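Local coordinates for protein 6-phospho-beta-d glycosidase (Streptococcus pyogenes, PDB 5FOO) that probably hydrolyses 6-phospho-beta-glucosides as a family 1 glycoside hydrolase, and binds the probe 6-phosphocyclophellitol in its ligand pocket, at residues F31-W34 with Y35-P39; L122-A125 with L126-Y130. The protein carries 1 engineered substitution. All coordinates share one frame; numbering follows the deposited sequence.

How the contacts relate
Contact 1 (31-39) comes first along the chain and contact 2 (122-130) second, with centres about 14 Å apart. Each is local, one in helix 30-37 and the other in helix 124-130. Both helices belong to connections of the eight-stranded TIM barrel: the first lies between strands 9-13 and 72-76, the second between strands 112-116 and 159-161. Tyr-33 joins them, its CG 3.7 Å from Ile-124 CG1, while its hydroxyl end packs near the Gln-128 amide. The Phe-31 side chain lies about 8 Å from the bound 6-phosphocyclophellitol and meets the ring of Trp-424, a pocket residue, so contact 1 stands next to the pocket lining; contact 2 packs against contact 1 at Tyr-33, one step further away.

Contact 1 (F31-W34 with Y35-P39); sequences FDYW and YEEEP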
loop_
_atom_site.group_PDB
_atom_site.type_symbol
_atom_site.label_atom_id
_atom_site.label_comp_id
_atom_site.label_asym_id
_atom_site.label_seq_id
_atom_site.Cartn_x
_atom_site.Cartn_y
_atom_site.Cartn_z
ATOM N N PHE A 31 13.218 4.627 -6.302
ATOM C CA PHE A 31 13.037 6.065 -5.975
ATOM C C PHE A 31 14.321 6.821 -5.522
ATOM O O PHE A 31 14.504 7.981 -5.880
ATOM C CB PHE A 31 11.921 6.280 -4.966
ATOM C CG PHE A 31 10.578 6.523 -5.598
ATOM C CD1 PHE A 31 10.251 7.779 -6.097
ATOM C CD2 PHE A 31 9.619 5.497 -5.660
ATOM C CE1 PHE A 31 9.001 7.999 -6.669
ATOM C CE2 PHE A 31 8.378 5.699 -6.230
ATOM C CZ PHE A 31 8.054 6.953 -6.751
ATOM N N ASP A 32 15.205 6.147 -4.780
ATOM C CA ASP A 32 16.462 6.708 -4.400
ATOM C C ASP A 32 17.228 7.079 -5.675
ATOM O O ASP A 32 17.846 8.155 -5.733
ATOM C CB ASP A 32 17.356 5.736 -3.628
ATOM C CG ASP A 32 16.700 5.142 -2.394
ATOM O OD1 ASP A 32 15.996 5.875 -1.675
ATOM O OD2 ASP A 32 16.946 3.934 -2.130
ATOM N N TYR A 33 17.228 6.168 -6.648
ATOM C CA TYR A 33 17.939 6.374 -7.903
ATOM C C TYR A 33 17.395 7.549 -8.711
ATOM O O TYR A 33 18.168 8.429 -9.220
ATOM C CB TYR A 33 17.879 5.137 -8.786
ATOM C CG TYR A 33 18.563 5.353 -10.109
ATOM C CD1 TYR A 33 19.958 5.403 -10.172
ATOM C CD2 TYR A 33 17.828 5.446 -11.303
ATOM C CE1 TYR A 33 20.606 5.579 -11.387
ATOM C CE2 TYR A 33 18.461 5.610 -12.529
ATOM C CZ TYR A 33 19.854 5.694 -12.548
ATOM O OH TYR A 33 20.502 5.848 -13.711
ATOM N N TRP A 34 16.072 7.529 -8.829
ATOM C CA TRP A 34 15.337 8.576 -9.478
ATOM C C TRP A 34 15.597 9.963 -8.912
ATOM O O TRP A 34 15.779 10.931 -9.672
ATOM C CB TRP A 34 13.828 8.290 -9.470
ATOM C CG TRP A 34 13.055 8.864 -10.687
ATOM C CD1 TRP A 34 13.569 9.449 -11.820
ATOM C CD2 TRP A 34 11.642 8.865 -10.850
ATOM N NE1 TRP A 34 12.544 9.817 -12.663
ATOM C CE2 TRP A 34 11.357 9.478 -12.081
ATOM C CE3 TRP A 34 10.575 8.448 -10.036
ATOM C CZ2 TRP A 34 10.062 9.636 -12.547
ATOM C CZ3 TRP A 34 9.273 8.590 -10.512
ATOM C CH2 TRP A 34 9.031 9.165 -11.745
ATOM N N TYR A 35 15.571 10.091 -7.589
ATOM C CA TYR A 35 15.935 11.333 -6.975
ATOM C C TYR A 35 17.395 11.733 -7.274
ATOM O O TYR A 35 17.672 12.928 -7.463
ATOM C CB TYR A 35 15.630 11.360 -5.478
ATOM C CG TYR A 35 16.028 12.666 -4.849
ATOM C CD1 TYR A 35 15.185 13.769 -4.930
ATOM C CD2 TYR A 35 17.274 12.816 -4.263
ATOM C CE1 TYR A 35 15.555 15.002 -4.403
ATOM C CE2 TYR A 35 17.690 14.036 -3.737
ATOM C CZ TYR A 35 16.835 15.124 -3.817
ATOM O OH TYR A 35 17.205 16.311 -3.280
ATOM N N GLU A 36 18.317 10.785 -7.281
ATOM C CA GLU A 36 19.726 11.118 -7.611
ATOM C C GLU A 36 19.865 11.728 -9.018
ATOM O O GLU A 36 20.600 12.701 -9.212
ATOM C CB GLU A 36 20.648 9.917 -7.482
ATOM C CG GLU A 36 20.979 9.543 -6.043
ATOM C CD GLU A 36 21.953 8.369 -5.943
ATOM O OE1 GLU A 36 22.508 7.902 -6.963
ATOM O OE2 GLU A 36 22.110 7.834 -4.837
ATOM N N GLU A 37 19.080 11.207 -9.944
ATOM C CA GLU A 37 19.133 11.608 -11.361
ATOM C C GLU A 37 18.331 12.851 -11.687
ATOM O O GLU A 37 18.788 13.652 -12.475
ATOM C CB GLU A 37 18.621 10.487 -12.268
ATOM C CG GLU A 37 19.446 9.244 -12.206
ATOM C CD GLU A 37 20.859 9.476 -12.691
ATOM O OE1 GLU A 37 21.030 9.798 -13.873
ATOM O OE2 GLU A 37 21.789 9.334 -11.897
ATOM N N GLU A 38 17.151 13.031 -11.069
ATOM C CA GLU A 38 16.207 14.140 -11.421
ATOM C C GLU A 38 15.547 14.770 -10.233
ATOM O O GLU A 38 14.361 14.661 -10.087
ATOM C CB GLU A 38 15.144 13.604 -12.398
ATOM C CG GLU A 38 15.733 12.843 -13.605
ATOM C CD GLU A 38 14.716 12.548 -14.678
ATOM O OE1 GLU A 38 14.091 13.517 -15.119
ATOM O OE2 GLU A 38 14.519 11.366 -15.073
ATOM N N PRO A 39 16.316 15.445 -9.369
ATOM C CA PRO A 39 15.802 16.020 -8.125
ATOM C C PRO A 39 14.706 17.037 -8.300
ATOM O O PRO A 39 13.832 17.214 -7.391
ATOM C CB PRO A 39 17.024 16.655 -7.469
ATOM C CG PRO A 39 18.089 16.666 -8.486
ATOM C CD PRO A 39 17.773 15.681 -9.536
HETATM O O HOH W 1 11.755 10.631 -15.787
#
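Trp-34 O is gripped by two backbone N-H groups at the C-terminal turn of helix 30-37, in the connection after the first strand of the (beta/alpha)8 barrel: Glu-38 N bonds to it at 2.9 Å, and Glu-37 N adds a weak bond at 3.3 Å. At Glu-38 the backbone turns out of the helix, which fits this double hold. Earlier in the helix, Tyr-35 N reaches Phe-31 O at 2.9 Å with a nearly straight N-H (171°).

Between side chains, Tyr-33 and Glu-37 make a CH-pi contact. Glu-37 CG sits 3.8 Å from the ring centroid, over one face but displaced toward the rim and nearest to CZ (3.6 Å). Tyr-33 swings CG opposite its backbone nitrogen (chi1 178°); Glu-37 bends at chi2, keeping its carboxylate beside the ring, and the two planes lie 8° apart.

Two carboxylates are held by salt bridges outside the segments: Asp-32 to Lys-25, and Glu-36 to Arg-22 and Arg-28. Tyr-35 OH bonds to Tyr-45 O.

At the indole edge, Trp-34 NE1 makes a weak bond to Glu-38 OE2 (3.5 Å), and a water also in the indole plane accepts weakly from NE1 while donating to Glu-38 OE2 at 2.9 Å.

Contact 2 (L122-A125 with L126-Y130); sequences LPIA and LYQAY
Ile-124 CD1 lies obliquely to the Tyr-127 ring, 4.2 Å from Tyr-127 CB. Within 126-130, the Tyr-130 ring has Ala-129 CB over one face, offset toward the rim, and Leu-126 CD2 in its plane at the edge.

Residues 122-123 lead into the short helix 124-130, with Pro-123 at the N-cap position. Pro-123 O receives Tyr-127 N in its carbonyl plane (3.3 Å, N-H angle 161°) and, weakly, Leu-126 N. The next rung is straighter: Gln-128 N points nearly along the C=O axis of Ile-124, 2.9 Å from Ile-124 O.

Apolar branches flank this start. Leu-122 CD2 comes to 3.9 Å from Tyr-127 CB, the two side chains crossing at about a right angle, and Pro-123 CG lies 3.9 Å from Leu-126 CD1. Ile-124 CG1 is turned opposite its backbone nitrogen (chi1 -164°), and from there it meets Gln-128 NE2 at 3.8 Å.

Around the helix, Leu-126 packs on Trp-79 of helix 79-82 and on Val-138 and Leu-141 of helix 136-153. Ile-124 and Tyr-127 reach Leu-30 of helix 30-37, so helix 124-130, in the connection after barrel strand 112-116, packs against helices 30-37, 79-82 and 136-153.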
loop_
_atom_site.group_PDB
_atom_site.type_symbol
_atom_site.label_atom_id
_atom_site.label_comp_id
_atom_site.label_asym_id
_atom_site.label_seq_id
_atom_site.Cartn_x
_atom_site.Cartn_y
_atom_site.Cartn_z
ATOM N N LEU A 122 11.757 -1.786 -5.441
ATOM C CA LEU A 122 12.692 -2.644 -6.143
ATOM C C LEU A 122 14.101 -2.031 -6.128
ATOM O O LEU A 122 14.281 -0.825 -6.388
ATOM C CB LEU A 122 12.196 -2.872 -7.581
ATOM C CG LEU A 122 13.064 -3.784 -8.421
ATOM C CD1 LEU A 122 12.696 -5.242 -8.200
ATOM C CD2 LEU A 122 12.971 -3.425 -9.898
ATOM N N PRO A 123 15.133 -2.832 -5.873
ATOM C CA PRO A 123 16.519 -2.348 -6.116
ATOM C C PRO A 123 16.794 -1.948 -7.578
ATOM O O PRO A 123 16.560 -2.741 -8.529
ATOM C CB PRO A 123 17.390 -3.551 -5.787
ATOM C CG PRO A 123 16.565 -4.451 -4.972
ATOM C CD PRO A 123 15.122 -4.242 -5.459
ATOM N N ILE A 124 17.287 -0.733 -7.767
ATOM C CA ILE A 124 17.740 -0.306 -9.121
ATOM C C ILE A 124 18.684 -1.321 -9.764
ATOM O O ILE A 124 18.582 -1.564 -10.955
ATOM C CB ILE A 124 18.321 1.129 -9.116
ATOM C CG1 ILE A 124 18.416 1.720 -10.553
ATOM C CG2 ILE A 124 19.666 1.138 -8.431
ATOM C CD1 ILE A 124 17.078 1.843 -11.282
ATOM N N ALA A 125 19.546 -2.018 -9.023
ATOM C CA ALA A 125 20.483 -2.901 -9.728
ATOM C C ALA A 125 19.741 -4.045 -10.431
ATOM O O ALA A 125 20.174 -4.509 -11.503
ATOM C CB ALA A 125 21.583 -3.463 -8.807
ATOM N N LEU A 126 18.622 -4.491 -9.852
ATOM C CA LEU A 126 17.795 -5.551 -10.475
ATOM C C LEU A 126 16.983 -5.064 -11.646
ATOM O O LEU A 126 16.756 -5.820 -12.567
ATOM C CB LEU A 126 16.902 -6.259 -9.455
ATOM C CG LEU A 126 17.682 -6.922 -8.307
ATOM C CD1 LEU A 126 16.700 -7.619 -7.323
ATOM C CD2 LEU A 126 18.824 -7.836 -8.840
ATOM N N TYR A 127 16.534 -3.811 -11.616
ATOM C CA TYR A 127 15.971 -3.205 -12.808
ATOM C C TYR A 127 17.002 -3.143 -13.936
ATOM O O TYR A 127 16.741 -3.623 -15.027
ATOM C CB TYR A 127 15.378 -1.811 -12.562
ATOM C CG TYR A 127 14.813 -1.314 -13.870
ATOM C CD1 TYR A 127 13.624 -1.843 -14.372
ATOM C CD2 TYR A 127 15.508 -0.354 -14.655
ATOM C CE1 TYR A 127 13.120 -1.415 -15.591
ATOM C CE2 TYR A 127 15.003 0.081 -15.884
ATOM C CZ TYR A 127 13.828 -0.454 -16.346
ATOM O OH TYR A 127 13.315 -0.074 -17.541
ATOM N N GLN A 128 18.186 -2.618 -13.650
ATOM C CA GLN A 128 19.247 -2.434 -14.703
ATOM C C GLN A 128 19.700 -3.773 -15.239
ATOM O O GLN A 128 19.721 -3.993 -16.427
ATOM C CB GLN A 128 20.459 -1.618 -14.157
ATOM C CG GLN A 128 20.145 -0.127 -13.919
ATOM C CD GLN A 128 21.211 0.656 -13.126
ATOM O OE1 GLN A 128 21.995 0.101 -12.357
ATOM N NE2 GLN A 128 21.155 1.959 -13.238
ATOM N N ALA A 129 19.985 -4.722 -14.367
ATOM C CA ALA A 129 20.413 -6.026 -14.810
ATOM C C ALA A 129 19.368 -6.888 -15.531
ATOM O O ALA A 129 19.725 -7.656 -16.453
ATOM C CB ALA A 129 21.018 -6.805 -13.650
ATOM N N TYR A 130 18.096 -6.828 -15.129
ATOM C CA TYR A 130 17.138 -7.799 -15.650
ATOM C C TYR A 130 15.787 -7.298 -16.082
ATOM O O TYR A 130 14.975 -8.096 -16.427
ATOM C CB TYR A 130 16.865 -8.839 -14.589
ATOM C CG TYR A 130 18.051 -9.545 -14.010
ATOM C CD1 TYR A 130 18.767 -10.513 -14.769
ATOM C CD2 TYR A 130 18.418 -9.332 -12.671
ATOM C CE1 TYR A 130 19.849 -11.180 -14.218
ATOM C CE2 TYR A 130 19.494 -9.992 -12.116
ATOM C CZ TYR A 130 20.200 -10.911 -12.895
ATOM O OH TYR A 130 21.241 -11.558 -12.311
#